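Local coordinates for 4-hydroxyphenylpyruvate dioxygenase (Pseudomonas putida, PDB 5HMQ) that converts 3-dehydroshikimate to protocatechuate with the help of a divalent metal ion, as a homodimeric two-domain dehydratase of quinate and shikimate breakdown, at the interface of chains A and B. Residues are numbered along the deposited sequence; one frame, centred on the assembly and turned at random. Chains: chain A/B, 4-hydroxyphenylpyruvate dioxygenase.

Contacts 1 and 2 are neighbouring patches of the homodimer interface, their C-alpha centres about 18 Å apart. In contact 1 a barrel-domain loop of chain B pushes a phenylalanine into the dioxygenase-like part of chain A. In contact 2 the short helix 505-510 of chain A lies mostly against the dioxygenase-like part of chain B, with B:Pro198 and B:Phe211 added from the barrel. The stretch around residues 450-458 serves both, lent by chain A in contact 1 and by chain B in contact 2. The two-fold repeats each contact with the chains exchanged. Dimerisation may thereby couple barrel and dioxygenase-like parts of different subunits.

Contact 1: the interface of chains A and B. Residues chain A 360, 407, 450-451, 458, 519-520; chain B 246-248.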
# COMPACT_ATOMS: atom_id res chain seq x y z
N HIS A 360 -7.74 3.74 17.17
CA HIS A 360 -7.29 4.95 16.47
C HIS A 360 -6.99 6.13 17.38
O HIS A 360 -6.38 7.10 16.89
CB HIS A 360 -8.34 5.38 15.44
CG HIS A 360 -8.63 4.36 14.39
ND1 HIS A 360 -9.72 3.51 14.45
CD2 HIS A 360 -7.97 4.03 13.26
CE1 HIS A 360 -9.72 2.72 13.40
NE2 HIS A 360 -8.67 3.01 12.66
N ASP A 407 -12.80 2.38 6.25
CA ASP A 407 -11.97 2.24 7.44
C ASP A 407 -12.71 1.60 8.62
O ASP A 407 -12.10 1.38 9.67
CB ASP A 407 -11.42 3.60 7.87
CG ASP A 407 -12.50 4.55 8.34
OD1 ASP A 407 -13.64 4.46 7.84
OD2 ASP A 407 -12.21 5.39 9.22
N LEU A 450 -5.85 10.17 4.26
CA LEU A 450 -5.97 8.77 3.91
C LEU A 450 -4.64 8.24 3.39
O LEU A 450 -3.82 9.00 2.86
CB LEU A 450 -7.04 8.56 2.83
CG LEU A 450 -8.46 9.00 3.21
CD1 LEU A 450 -9.38 8.92 1.99
CD2 LEU A 450 -9.00 8.15 4.35
N PRO A 451 -4.38 6.94 3.54
CA PRO A 451 -3.17 6.36 2.93
C PRO A 451 -3.20 6.50 1.42
O PRO A 451 -4.25 6.39 0.79
CB PRO A 451 -3.22 4.89 3.36
CG PRO A 451 -4.13 4.87 4.55
CD PRO A 451 -5.13 5.94 4.32
N TRP A 458 -11.41 5.04 -1.81
CA TRP A 458 -12.33 5.95 -1.15
C TRP A 458 -13.05 6.83 -2.17
O TRP A 458 -14.25 7.09 -2.04
CB TRP A 458 -11.59 6.82 -0.14
CG TRP A 458 -11.33 6.16 1.18
CD1 TRP A 458 -10.34 5.27 1.47
CD2 TRP A 458 -12.05 6.37 2.40
NE1 TRP A 458 -10.41 4.89 2.79
CE2 TRP A 458 -11.45 5.56 3.38
CE3 TRP A 458 -13.14 7.17 2.76
CZ2 TRP A 458 -11.91 5.51 4.70
CZ3 TRP A 458 -13.60 7.12 4.07
CH2 TRP A 458 -12.98 6.30 5.02
N SER A 519 -3.86 8.02 9.95
CA SER A 519 -5.00 8.46 9.16
C SER A 519 -6.19 8.83 10.04
O SER A 519 -6.22 8.57 11.24
CB SER A 519 -5.40 7.37 8.16
OG SER A 519 -4.32 7.05 7.31
N GLY A 520 -7.20 9.43 9.41
CA GLY A 520 -8.40 9.88 10.08
C GLY A 520 -8.83 11.23 9.54
O GLY A 520 -8.48 11.61 8.43
N GLY B 246 -8.06 0.63 10.25
CA GLY B 246 -8.85 0.31 9.07
C GLY B 246 -8.26 0.93 7.82
O GLY B 246 -8.73 0.71 6.71
N PHE B 247 -7.22 1.73 8.03
CA PHE B 247 -6.44 2.30 6.94
C PHE B 247 -5.16 1.49 6.78
O PHE B 247 -4.34 1.43 7.70
CB PHE B 247 -6.09 3.77 7.22
CG PHE B 247 -7.21 4.57 7.83
CD1 PHE B 247 -7.38 4.62 9.21
CD2 PHE B 247 -8.06 5.33 7.04
CE1 PHE B 247 -8.39 5.37 9.78
CE2 PHE B 247 -9.07 6.09 7.60
CZ PHE B 247 -9.23 6.11 8.98
N ARG B 248 -4.97 0.86 5.62
CA ARG B 248 -5.94 0.89 4.54
C ARG B 248 -5.53 0.01 3.36
O ARG B 248 -4.54 0.29 2.68
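B:Phe247 pushes its ring between A:Asp407 and A:Ser519, with a methylene on either face. A:Ser519 CB sits over one face, nearest B:Phe247 CG at 3.3 Å, toward the root of the ring. On the opposite face A:Asp407 CB covers the outer end, 3.4 Å from B:Phe247 CE2. The carboxylate of A:Asp407 lies alongside the ring and is turned 51° from its plane. Its CG takes the crowded position between backbone N and carbonyl carbon (chi1 66°), which lays the CB-CG arm over the outer part of the face.

A:His360 closes one edge of the phenylalanine. The two rings stand almost perpendicular, at 81°, in an edge-to-face pair, with A:His360 CD2 in the plane of the phenyl ring and 3.7 Å from B:Phe247 CE1. At the edge opposite A:His360 a methyl of A:Leu450 reaches CE2, while A:Pro451 CG rests 3.5 Å from B:Phe247 CB and guards the base of the side chain. The indole rim of A:Trp458 also lines the socket, its CZ2 4.1 Å from B:Phe247 CE2; A:Leu450 CD2 lies over one indole face, and A:Asp407 CB meets its edge in plane.

This is a mixed socket for an aromatic plug, aliphatic carbons on the ring and polar groups of A:Asp407 and A:His360 at its rim, probably an anchor between subunits. B:Gly246, just before the plug, adds a weak hydrogen bond from its backbone N to A:His360 NE2, 3.4 Å long.

Contact 2: the interface of chains A and B. Residues chain A 505-506, 509; chain B 198, 211, 452, 456, 484, 486, 501.
The ring of B:Phe211 meets A:Arg505 edge-on, with the backbone carbonyl O of A:Arg505 in the plane of the phenyl ring, 3.4 Å from B:Phe211 CE1. The guanidinium of A:Arg505 in turn has B:Phe211 CD1 at its own edge. A:Ile509 runs past the same phenyl in the opposite direction, its CG1 3.4 Å from B:Phe211 CE1, and its CD1 continues to the ring of B:Pro198. The second planar head, the guanidinium of B:Arg486, has A:Asn506 OD1 at its edge and in plane, 3.3 Å from NH2, although the amide plane is turned well away.

B:Asp456 stands between the two arginines. A:Arg505 has CG between its backbone N and carbonyl carbon (chi1 52°) and runs extended from CG to NE, which carries its head to the carboxylate. They meet tip to tip in a salt bridge, A:Arg505 NH2 to B:Asp456 OD2 at 2.7 Å, but with the planes 54° apart and no N-H aimed at the oxygen, the pairing is one of charge and not of a well-aimed hydrogen bond. From its own chain, B:Arg486 NH2 gives a hydrogen bond to the syn side of B:Asp456 OD1 at 3.2 Å. The carboxylate thus has an arginine at each oxygen, which would be expected to stabilise its negative charge and to ease the repulsion between the two guanidinium groups.

A:Asn506 uses the other end of its amide on the backbone: ND2 donates to B:Ala452 O at 2.6 Å, a bent bond (128° at H) that stays near the amide plane.

This is a mixed polar and apolar patch of the homodimer interface, where the short helix 505-510 of one dioxygenase-like domain packs on the partner subunit. It presents A:Arg505, A:Asn506 and A:Ile509 to chain B. Their partners come from the loop at B:Pro198, the end of helix 204-211, the 3-10 turn 452-454, the start of helix 455-465 and strands 484-489 and 496-501.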
# COMPACT_ATOMS: atom_id res chain seq x y z
N ARG A 505 3.74 5.02 7.83
CA ARG A 505 4.45 4.82 9.09
C ARG A 505 5.95 4.68 8.87
O ARG A 505 6.75 5.12 9.71
CB ARG A 505 3.89 3.60 9.82
CG ARG A 505 3.85 2.34 8.97
CD ARG A 505 3.26 1.18 9.74
NE ARG A 505 3.71 -0.10 9.22
CZ ARG A 505 4.67 -0.84 9.78
NH1 ARG A 505 5.28 -0.42 10.88
NH2 ARG A 505 5.01 -2.00 9.23
N ASN A 506 6.35 4.07 7.76
CA ASN A 506 7.76 3.81 7.50
C ASN A 506 8.56 5.09 7.28
O ASN A 506 9.79 5.06 7.38
CB ASN A 506 7.90 2.87 6.31
CG ASN A 506 7.79 1.41 6.70
OD1 ASN A 506 8.25 1.01 7.78
ND2 ASN A 506 7.16 0.60 5.85
N ILE A 509 9.37 6.17 10.69
CA ILE A 509 10.48 5.33 11.09
C ILE A 509 11.76 5.86 10.46
O ILE A 509 12.75 6.09 11.16
CB ILE A 509 10.20 3.86 10.72
CG1 ILE A 509 8.88 3.40 11.33
CG2 ILE A 509 11.25 2.91 11.26
CD1 ILE A 509 8.45 2.03 10.87
N PRO B 198 10.01 -1.57 15.37
CA PRO B 198 11.22 -0.75 15.48
C PRO B 198 11.33 -0.14 16.87
O PRO B 198 10.32 0.15 17.53
CB PRO B 198 11.02 0.32 14.41
CG PRO B 198 9.53 0.44 14.30
CD PRO B 198 9.01 -0.96 14.49
N PHE B 211 3.05 0.54 14.95
CA PHE B 211 4.34 0.05 14.47
C PHE B 211 4.62 -1.43 14.75
O PHE B 211 5.75 -1.87 14.53
CB PHE B 211 5.47 0.91 15.02
CG PHE B 211 5.42 2.33 14.53
CD1 PHE B 211 5.97 2.66 13.31
CD2 PHE B 211 4.79 3.31 15.27
CE1 PHE B 211 5.92 3.95 12.84
CE2 PHE B 211 4.74 4.61 14.81
CZ PHE B 211 5.30 4.93 13.59
N ALA B 452 6.80 1.82 0.38
CA ALA B 452 6.81 1.79 1.84
C ALA B 452 6.02 0.61 2.39
O ALA B 452 6.40 0.01 3.41
CB ALA B 452 6.27 3.11 2.40
N ASP B 456 8.78 -4.17 4.53
CA ASP B 456 8.89 -5.18 5.57
C ASP B 456 8.79 -6.59 5.00
O ASP B 456 9.45 -7.51 5.48
CB ASP B 456 7.82 -4.95 6.65
CG ASP B 456 8.11 -3.73 7.50
OD1 ASP B 456 9.28 -3.30 7.55
OD2 ASP B 456 7.17 -3.21 8.14
N LYS B 484 17.81 7.66 9.69
CA LYS B 484 17.94 6.21 9.61
C LYS B 484 17.78 5.72 8.16
O LYS B 484 16.76 5.98 7.52
CB LYS B 484 16.87 5.52 10.50
CG LYS B 484 17.02 4.02 10.80
CD LYS B 484 16.15 3.19 9.96
CE LYS B 484 14.73 3.54 9.97
NZ LYS B 484 14.07 3.51 11.29
N ARG B 486 17.92 2.07 6.11
CA ARG B 486 17.98 0.63 6.35
C ARG B 486 18.74 -0.10 5.25
O ARG B 486 18.75 0.31 4.09
CB ARG B 486 16.60 -0.03 6.48
CG ARG B 486 15.71 0.44 7.60
CD ARG B 486 14.72 -0.69 7.91
NE ARG B 486 13.32 -0.30 7.92
CZ ARG B 486 12.32 -1.16 8.08
NH1 ARG B 486 12.58 -2.45 8.23
NH2 ARG B 486 11.06 -0.74 8.07
N ILE B 501 12.98 3.99 0.21
CA ILE B 501 11.53 4.09 0.02
C ILE B 501 11.26 4.83 -1.28
O ILE B 501 11.69 5.97 -1.45
CB ILE B 501 10.86 4.78 1.22
CG1 ILE B 501 11.09 3.97 2.49
CG2 ILE B 501 9.37 4.97 0.95
CD1 ILE B 501 10.53 4.61 3.74